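Local structure of VC0179-like protein (Escherichia coli, 4XJ6) at residues 113-118 against 258-263. The protein is a bacterial homologue of cyclic GMP-AMP synthase, a magnesium-dependent nucleotidyltransferase that probably joins GTP and ATP into a cyclic dinucleotide. Numbering follows the deposited sequence.
Sequences FQYDTL and KIVEDW. With GH3 (3'-deoxy-guanosine-5'-triphosphate), chain D.
Tyr115, in the irregular loop 113-118, and Glu261, on the helical segment 258-263, bring the two backbones closest, their CA atoms 6.7 Å apart. With CG anti to the backbone N (chi1 174°) and the chain extended beyond it, Glu261 reaches across to the bent side chain of Gln114. There OE2 of Glu261 lies 3.4 Å from CG of Gln114 and accepts a weak hydrogen bond of the same length from its NE2, the amide and carboxylate planes being 53° apart. A water donates to both the backbone O of Gln114 and Glu261 OE2, adding a second, water-mediated link between loop and helix. Beside this polar pair, the Tyr115 ring packs obliquely against the helix, CD2 being 4.0 Å from Glu261 CA, and its OH gives a short 2.5 Å bond to O1B of the nucleotide's beta-phosphate. Val260 meets the same nucleotide at the sugar, its CB 3.5 Å from O2'. Loop and helix thus both line the nucleotide pocket, the helix by van der Waals contact. The loop joins strands 106-110 and 128-138, the latter bearing magnesium ligands Asp129 and Asp131; Tyr115 also packs edge-to-face with Phe264 of helix 257-271 and touches Met301 of helix 297-310.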
loop_
_atom_site.group_PDB
_atom_site.type_symbol
_atom_site.label_atom_id
_atom_site.label_comp_id
_atom_site.label_asym_id
_atom_site.label_seq_id
_atom_site.Cartn_x
_atom_site.Cartn_y
_atom_site.Cartn_z
ATOM N N PHE A 113 0.710 0.988 -7.066
ATOM C CA PHE A 113 -0.149 1.363 -8.182
ATOM C C PHE A 113 0.274 2.714 -8.735
ATOM O O PHE A 113 -0.148 3.109 -9.821
ATOM C CB PHE A 113 -1.620 1.402 -7.760
ATOM C CG PHE A 113 -2.581 1.469 -8.915
ATOM C CD1 PHE A 113 -2.863 0.337 -9.663
ATOM C CD2 PHE A 113 -3.208 2.660 -9.251
ATOM C CE1 PHE A 113 -3.747 0.390 -10.727
ATOM C CE2 PHE A 113 -4.096 2.718 -10.316
ATOM C CZ PHE A 113 -4.365 1.581 -11.052
ATOM N N GLN A 114 1.117 3.416 -7.983
ATOM C CA GLN A 114 1.585 4.735 -8.386
ATOM C C GLN A 114 2.944 4.666 -9.081
ATOM O O GLN A 114 3.159 5.334 -10.092
ATOM C CB GLN A 114 1.649 5.672 -7.176
ATOM C CG GLN A 114 2.104 7.086 -7.506
ATOM C CD GLN A 114 1.189 7.789 -8.496
ATOM O OE1 GLN A 114 -0.001 7.481 -8.592
ATOM N NE2 GLN A 114 1.742 8.739 -9.241
ATOM N N TYR A 115 3.864 3.862 -8.549
ATOM C CA TYR A 115 5.164 3.698 -9.201
ATOM C C TYR A 115 5.294 2.346 -9.903
ATOM O O TYR A 115 6.399 1.829 -10.062
ATOM C CB TYR A 115 6.322 3.887 -8.209
ATOM C CG TYR A 115 6.106 3.336 -6.815
ATOM C CD1 TYR A 115 6.098 1.966 -6.574
ATOM C CD2 TYR A 115 5.952 4.191 -5.731
ATOM C CE1 TYR A 115 5.914 1.468 -5.295
ATOM C CE2 TYR A 115 5.770 3.703 -4.452
ATOM C CZ TYR A 115 5.751 2.343 -4.238
ATOM O OH TYR A 115 5.568 1.859 -2.961
ATOM N N ASP A 116 4.159 1.784 -10.313
ATOM C CA ASP A 116 4.126 0.635 -11.222
ATOM C C ASP A 116 4.913 -0.589 -10.737
ATOM O O ASP A 116 5.892 -0.994 -11.364
ATOM C CB ASP A 116 4.644 1.058 -12.604
ATOM C CG ASP A 116 4.431 -0.008 -13.665
ATOM O OD1 ASP A 116 3.457 -0.781 -13.547
ATOM O OD2 ASP A 116 5.240 -0.076 -14.615
ATOM N N THR A 117 4.483 -1.175 -9.624
ATOM C CA THR A 117 5.049 -2.439 -9.155
ATOM C C THR A 117 3.950 -3.353 -8.614
ATOM O O THR A 117 4.223 -4.308 -7.884
ATOM C CB THR A 117 6.123 -2.228 -8.061
ATOM O OG1 THR A 117 5.608 -1.365 -7.042
ATOM C CG2 THR A 117 7.390 -1.613 -8.646
ATOM N N LEU A 118 2.708 -3.054 -8.982
ATOM C CA LEU A 118 1.566 -3.837 -8.533
ATOM C C LEU A 118 1.503 -5.180 -9.248
ATOM O O LEU A 118 1.403 -5.235 -10.473
ATOM C CB LEU A 118 0.267 -3.065 -8.757
ATOM C CG LEU A 118 -1.001 -3.816 -8.347
ATOM C CD1 LEU A 118 -0.948 -4.165 -6.869
ATOM C CD2 LEU A 118 -2.220 -2.984 -8.657
ATOM N N LYS A 258 4.944 10.660 -0.721
ATOM C CA LYS A 258 5.692 11.205 -1.851
ATOM C C LYS A 258 7.196 10.962 -1.704
ATOM O O LYS A 258 7.908 10.795 -2.694
ATOM C CB LYS A 258 5.402 12.703 -1.983
ATOM C CG LYS A 258 6.303 13.477 -2.935
ATOM C CD LYS A 258 5.865 13.338 -4.383
ATOM C CE LYS A 258 6.560 14.372 -5.261
ATOM N NZ LYS A 258 6.270 14.200 -6.713
ATOM N N ILE A 259 7.667 10.930 -0.462
ATOM C CA ILE A 259 9.080 10.703 -0.173
ATOM C C ILE A 259 9.540 9.315 -0.621
ATOM O O ILE A 259 10.596 9.177 -1.240
ATOM C CB ILE A 259 9.374 10.881 1.331
ATOM C CG1 ILE A 259 9.159 12.340 1.742
ATOM C CG2 ILE A 259 10.793 10.440 1.663
ATOM C CD1 ILE A 259 9.390 12.602 3.217
ATOM N N VAL A 260 8.749 8.291 -0.310
ATOM C CA VAL A 260 9.048 6.931 -0.757
ATOM C C VAL A 260 8.907 6.825 -2.275
ATOM O O VAL A 260 9.706 6.169 -2.942
ATOM C CB VAL A 260 8.132 5.896 -0.071
ATOM C CG1 VAL A 260 8.175 4.555 -0.799
ATOM C CG2 VAL A 260 8.518 5.741 1.397
ATOM N N GLU A 261 7.890 7.489 -2.814
ATOM C CA GLU A 261 7.666 7.513 -4.254
ATOM C C GLU A 261 8.851 8.146 -4.980
ATOM O O GLU A 261 9.371 7.579 -5.945
ATOM C CB GLU A 261 6.378 8.270 -4.585
ATOM C CG GLU A 261 6.147 8.462 -6.074
ATOM C CD GLU A 261 4.821 9.134 -6.382
ATOM O OE1 GLU A 261 4.031 9.373 -5.442
ATOM O OE2 GLU A 261 4.572 9.421 -7.571
ATOM N N ASP A 262 9.273 9.316 -4.506
ATOM C CA ASP A 262 10.415 10.016 -5.083
ATOM C C ASP A 262 11.692 9.200 -4.954
ATOM O O ASP A 262 12.494 9.146 -5.881
ATOM C CB ASP A 262 10.613 11.380 -4.420
ATOM C CG ASP A 262 9.534 12.372 -4.791
ATOM O OD1 ASP A 262 8.814 12.124 -5.780
ATOM O OD2 ASP A 262 9.413 13.402 -4.094
ATOM N N TRP A 263 11.874 8.567 -3.800
ATOM C CA TRP A 263 13.066 7.768 -3.550
ATOM C C TRP A 263 13.155 6.562 -4.476
ATOM O O TRP A 263 14.230 6.243 -4.988
ATOM C CB TRP A 263 13.097 7.299 -2.097
ATOM C CG TRP A 263 13.950 6.091 -1.883
ATOM C CD1 TRP A 263 15.299 6.063 -1.701
ATOM C CD2 TRP A 263 13.507 4.730 -1.824
ATOM N NE1 TRP A 263 15.726 4.769 -1.531
ATOM C CE2 TRP A 263 14.644 3.931 -1.603
ATOM C CE3 TRP A 263 12.259 4.109 -1.936
ATOM C CZ2 TRP A 263 14.572 2.546 -1.490
ATOM C CZ3 TRP A 263 12.189 2.733 -1.824
ATOM C CH2 TRP A 263 13.340 1.966 -1.604
HETATM P PG GH3 D . 2.084 -3.692 -2.695
HETATM O O1G GH3 D . 2.474 -4.973 -1.999
HETATM O O2G GH3 D . 0.905 -3.049 -2.007
HETATM O O3G GH3 D . 1.703 -3.994 -4.123
HETATM O O3B GH3 D . 3.362 -2.711 -2.661
HETATM P PB GH3 D . 3.287 -1.203 -2.091
HETATM O O1B GH3 D . 4.408 -0.390 -2.690
HETATM O O2B GH3 D . 1.978 -0.535 -2.425
HETATM O O3A GH3 D . 3.520 -1.350 -0.501
HETATM P PA GH3 D . 2.382 -1.027 0.588
HETATM O O1A GH3 D . 2.625 -1.872 1.818
HETATM O O2A GH3 D . 0.995 -1.256 0.042
HETATM O "O5'" GH3 D . 2.551 0.530 0.959
HETATM C "C5'" GH3 D . 2.054 1.543 0.116
HETATM C "C4'" GH3 D . 2.696 2.870 0.493
HETATM O "O4'" GH3 D . 2.571 3.071 1.885
HETATM C "C3'" GH3 D . 4.180 2.937 0.178
HETATM C "C2'" GH3 D . 4.728 3.814 1.284
HETATM O "O2'" GH3 D . 4.798 5.151 0.844
HETATM C "C1'" GH3 D . 3.720 3.703 2.415
HETATM N N9 GH3 D . 4.276 2.832 3.460
HETATM C C8 GH3 D . 3.904 1.533 3.688
HETATM N N7 GH3 D . 4.622 1.051 4.730
HETATM C C5 GH3 D . 5.440 2.037 5.173
HETATM C C6 GH3 D . 6.371 2.088 6.203
HETATM O O6 GH3 D . 6.563 1.100 6.907
HETATM N N1 GH3 D . 7.075 3.250 6.429
HETATM C C2 GH3 D . 6.856 4.357 5.639
HETATM N N2 GH3 D . 7.539 5.478 5.864
HETATM N N3 GH3 D . 5.929 4.300 4.617
HETATM C C4 GH3 D . 5.232 3.162 4.385
HETATM O O HOH W 1 5.454 7.507 -9.646
#